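Local coordinates for suppressor of fused family protein (Neisseria gonorrhoeae, PDB 3K5J) that is of unknown function but resembles the N-terminal domain of human suppressor of fused, and may act by binding other proteins, at residues 83-88 against 94-99; 43-46 against 51-54. All coordinates share one frame; numbering follows the deposited sequence. Where two conformers were deposited one is given.

How the contacts relate
Contacts 1 and 2 lie on opposite sides of the centre of this single-chain protein, about 22 Å apart between their centres and about 9 Å between their nearest atoms, so neither touches the other. In chain order contact 2 comes first: residues 43-46 and 51-54 open and close the connection between strands 39-43 and 52-57. Contact 1 follows, where helix 77-91 meets the loop leading to strand 101-103. The two are bridged indirectly by Y54, which leaves contact 2 to pack on I79 and L82 of the same helix that supplies residues 83-88. Contact 2 combines sheet hydrogen bonds with a proline-tryptophan CH-pi contact; contact 1 rests on apolar side-chain packing, without a hydrogen bond between its segments.

Contact 1 (83-88 against 94-99)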
# COMPACT_ATOMS: atom_id res chain seq x y z
N ALA A 83 4.65 7.69 -4.81
CA ALA A 83 5.10 8.31 -6.06
C ALA A 83 6.13 7.43 -6.80
O ALA A 83 6.07 7.24 -8.01
CB ALA A 83 5.63 9.72 -5.85
N MSE A 84 7.05 6.87 -6.04
CA MSE A 84 8.05 5.95 -6.60
C MSE A 84 7.36 4.75 -7.21
O MSE A 84 7.71 4.31 -8.32
CB MSE A 84 9.02 5.54 -5.50
CG MSE A 84 9.98 4.43 -5.91
SE MSE A 84 11.02 3.72 -4.45
CE MSE A 84 9.65 2.69 -3.62
N LEU A 85 6.36 4.19 -6.49
CA LEU A 85 5.64 3.01 -6.99
C LEU A 85 4.77 3.31 -8.21
O LEU A 85 4.61 2.45 -9.07
CB LEU A 85 4.83 2.28 -5.86
CG LEU A 85 5.71 1.79 -4.70
CD1 LEU A 85 4.84 1.06 -3.64
CD2 LEU A 85 6.84 0.89 -5.17
N ALA A 86 4.23 4.50 -8.30
CA ALA A 86 3.48 4.93 -9.47
C ALA A 86 4.41 4.85 -10.69
O ALA A 86 4.04 4.31 -11.73
CB ALA A 86 2.98 6.36 -9.29
N SER A 87 5.62 5.42 -10.58
CA SER A 87 6.60 5.34 -11.68
C SER A 87 6.93 3.89 -12.02
O SER A 87 6.93 3.49 -13.20
CB SER A 87 7.88 6.08 -11.27
OG SER A 87 8.93 5.79 -12.20
N ALA A 88 7.25 3.10 -11.00
CA ALA A 88 7.66 1.70 -11.19
C ALA A 88 6.56 0.86 -11.83
O ALA A 88 6.81 0.03 -12.73
CB ALA A 88 8.10 1.09 -9.89
N ASP A 94 3.81 -5.95 -14.63
CA ASP A 94 3.75 -7.34 -14.20
C ASP A 94 4.23 -7.51 -12.76
O ASP A 94 3.88 -8.50 -12.11
CB ASP A 94 4.58 -8.28 -15.12
CG ASP A 94 4.07 -8.35 -16.53
OD1 ASP A 94 3.02 -7.80 -16.88
OD2 ASP A 94 4.76 -9.02 -17.34
N GLN A 95 5.05 -6.57 -12.27
CA GLN A 95 5.56 -6.70 -10.91
C GLN A 95 4.62 -6.09 -9.87
O GLN A 95 4.89 -6.17 -8.67
CB GLN A 95 6.95 -6.08 -10.77
CG GLN A 95 7.98 -6.76 -11.68
CD GLN A 95 7.97 -8.26 -11.54
OE1 GLN A 95 8.01 -8.80 -10.43
NE2 GLN A 95 7.90 -8.95 -12.67
N PHE A 96 3.51 -5.53 -10.33
CA PHE A 96 2.58 -4.85 -9.41
C PHE A 96 1.22 -5.53 -9.40
O PHE A 96 0.18 -4.92 -9.54
CB PHE A 96 2.53 -3.35 -9.73
CG PHE A 96 3.75 -2.65 -9.26
CD1 PHE A 96 4.90 -2.62 -10.02
CD2 PHE A 96 3.77 -2.12 -7.99
CE1 PHE A 96 6.05 -2.01 -9.55
CE2 PHE A 96 4.89 -1.52 -7.49
CZ PHE A 96 6.05 -1.50 -8.23
N GLN A 97 1.29 -6.83 -9.21
CA GLN A 97 0.12 -7.68 -9.19
C GLN A 97 0.00 -8.35 -7.84
O GLN A 97 1.00 -8.46 -7.11
CB GLN A 97 0.22 -8.72 -10.32
CG GLN A 97 0.38 -8.14 -11.69
CD GLN A 97 -0.78 -7.27 -12.14
OE1 GLN A 97 -1.95 -7.47 -11.73
NE2 GLN A 97 -0.48 -6.29 -12.96
N LEU A 98 -1.21 -8.82 -7.48
CA LEU A 98 -1.37 -9.59 -6.25
C LEU A 98 -0.33 -10.69 -6.14
O LEU A 98 -0.10 -11.43 -7.12
CB LEU A 98 -2.73 -10.31 -6.15
CG LEU A 98 -3.87 -9.54 -5.61
CD1 LEU A 98 -5.13 -10.38 -5.84
CD2 LEU A 98 -3.69 -9.13 -4.16
N GLY A 99 0.23 -10.81 -4.96
CA GLY A 99 1.20 -11.84 -4.63
C GLY A 99 2.62 -11.50 -4.99
O GLY A 99 3.53 -12.25 -4.66
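The phenyl ring of F96 reaches back to helix 77-91 and packs against L85 and A88, three residues apart on the helix and so nearly one turn from each other. All the side-chain packing across this contact is apolar. At A88 the methyl group CB approaches the ring obliquely, 3.7 Å from F96 CZ, while F96 CE1 reaches the carbonyl carbon of the same alanine. L85 meets the neighbouring rim atoms: its CD2 branch lies 3.9 Å from F96 CE2 and also near CZ, and the two side chains cross at about a right angle. With CG of F96 anti to its carbonyl carbon (chi1 -75°), the ring is carried toward the helix.

A backbone group joins this packing without bonding to it, since L85 O sits 4.2 Å above the ring plane, displaced toward the rim. No hydrogen bond links the two segments directly. Q65 NE2 instead bonds to both F96 O and Q97 OE1 from outside. V102 of strand 101-103 touches both L85 and F96, extending the apolar cluster into the sheet. The contact is therefore held by apolar packing of one buried aromatic ring, which sets the chain after the helix against it, while F96 O is bonded by Q65 NE2.

Contact 2 (43-46 against 51-54); sequences VIPN and PWVY
V43 and V53 exchange two backbone hydrogen bonds, forming an antiparallel hydrogen-bonded pair. The shorter runs from V43 N to V53 O, 2.8 Å, and is nearly straight at 167°. Its return partner, V53 N to V43 O, is longer at 3.2 Å but equally straight, and meets V43 O on a lone pair in the carbonyl plane. That oxygen also takes a weak hydrogen bond from a water, which donates more closely to P51 O at 2.7 Å. The water thus links the two segments just beyond the paired valines.

These bonds close a beta hairpin of the mixed sheet, strands 39-43 and 52-57, whose connection is residues 44-51. On the sheet face of V43 and V53 the valines stand side by side and point the same way, with V43 CB 4.0 Å from V53 CB; F68 and Y125 also touch V53.

Farther out, the P45 ring lies over one face of the W52 indole. P45 CD sits 3.3 Å from the centroid of the six-membered ring and only 15° off its normal, a CH-pi contact, while P45 CG reaches across to W52 CE2 at 3.4 Å. The tryptophan has CG anti to its carbonyl carbon (chi1 -59°), which brings the indole across to the proline. I44 adds its CG2 branch obliquely, 4.0 Å from W52 CZ3, and P45 CB rests 3.6 Å from P51 O.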
# COMPACT_ATOMS: atom_id res chain seq x y z
N VAL A 43 -6.13 9.18 4.80
CA VAL A 43 -7.27 9.03 5.66
C VAL A 43 -6.75 9.26 7.10
O VAL A 43 -5.88 8.52 7.58
CB VAL A 43 -7.94 7.65 5.53
CG1 VAL A 43 -9.22 7.60 6.36
CG2 VAL A 43 -8.21 7.29 4.05
N ILE A 44 -7.25 10.31 7.72
CA ILE A 44 -6.75 10.79 8.99
C ILE A 44 -7.50 10.12 10.14
O ILE A 44 -8.73 10.08 10.14
CB ILE A 44 -6.94 12.32 9.05
CG1 ILE A 44 -6.11 12.99 7.96
CG2 ILE A 44 -6.54 12.90 10.42
CD1 ILE A 44 -6.60 14.41 7.58
N PRO A 45 -6.75 9.59 11.13
CA PRO A 45 -7.41 8.96 12.26
C PRO A 45 -8.25 9.97 13.06
O PRO A 45 -7.86 11.14 13.20
CB PRO A 45 -6.24 8.40 13.09
CG PRO A 45 -5.06 9.17 12.70
CD PRO A 45 -5.30 9.55 11.26
N ASN A 46 -9.32 9.47 13.65
CA ASN A 46 -10.11 10.27 14.60
C ASN A 46 -9.58 10.20 16.04
O ASN A 46 -9.94 11.05 16.84
CB ASN A 46 -11.53 9.80 14.57
CG ASN A 46 -12.28 10.22 13.33
OD1 ASN A 46 -11.99 11.30 12.79
ND2 ASN A 46 -13.26 9.41 12.90
N PRO A 51 -4.95 3.98 12.94
CA PRO A 51 -3.83 4.29 12.08
C PRO A 51 -4.16 5.31 11.00
O PRO A 51 -5.29 5.75 10.90
CB PRO A 51 -3.52 2.94 11.44
CG PRO A 51 -4.86 2.30 11.29
CD PRO A 51 -5.62 2.73 12.55
N TRP A 52 -3.13 5.66 10.25
CA TRP A 52 -3.21 6.55 9.11
C TRP A 52 -3.18 5.67 7.86
O TRP A 52 -2.42 4.71 7.80
CB TRP A 52 -2.00 7.44 9.11
CG TRP A 52 -1.88 8.27 10.37
CD1 TRP A 52 -1.54 7.84 11.63
CD2 TRP A 52 -2.13 9.65 10.47
NE1 TRP A 52 -1.59 8.89 12.52
CE2 TRP A 52 -1.94 10.02 11.82
CE3 TRP A 52 -2.49 10.61 9.55
CZ2 TRP A 52 -2.13 11.33 12.27
CZ3 TRP A 52 -2.66 11.90 9.97
CH2 TRP A 52 -2.47 12.25 11.33
N VAL A 53 -4.01 5.97 6.88
CA VAL A 53 -4.03 5.22 5.65
C VAL A 53 -3.68 6.12 4.48
O VAL A 53 -4.27 7.17 4.29
CB VAL A 53 -5.38 4.52 5.38
CG1 VAL A 53 -5.30 3.61 4.15
CG2 VAL A 53 -5.85 3.75 6.62
N TYR A 54 -2.70 5.69 3.67
CA TYR A 54 -2.25 6.40 2.49
C TYR A 54 -2.57 5.58 1.24
O TYR A 54 -2.16 4.42 1.16
CB TYR A 54 -0.75 6.66 2.55
CG TYR A 54 -0.27 7.64 3.64
CD1 TYR A 54 -0.20 7.25 4.96
CD2 TYR A 54 -0.03 8.96 3.32
CE1 TYR A 54 0.18 8.14 5.94
CE2 TYR A 54 0.38 9.86 4.30
CZ TYR A 54 0.48 9.44 5.61
OH TYR A 54 0.87 10.36 6.58
O HOH W 1 -7.34 6.83 9.46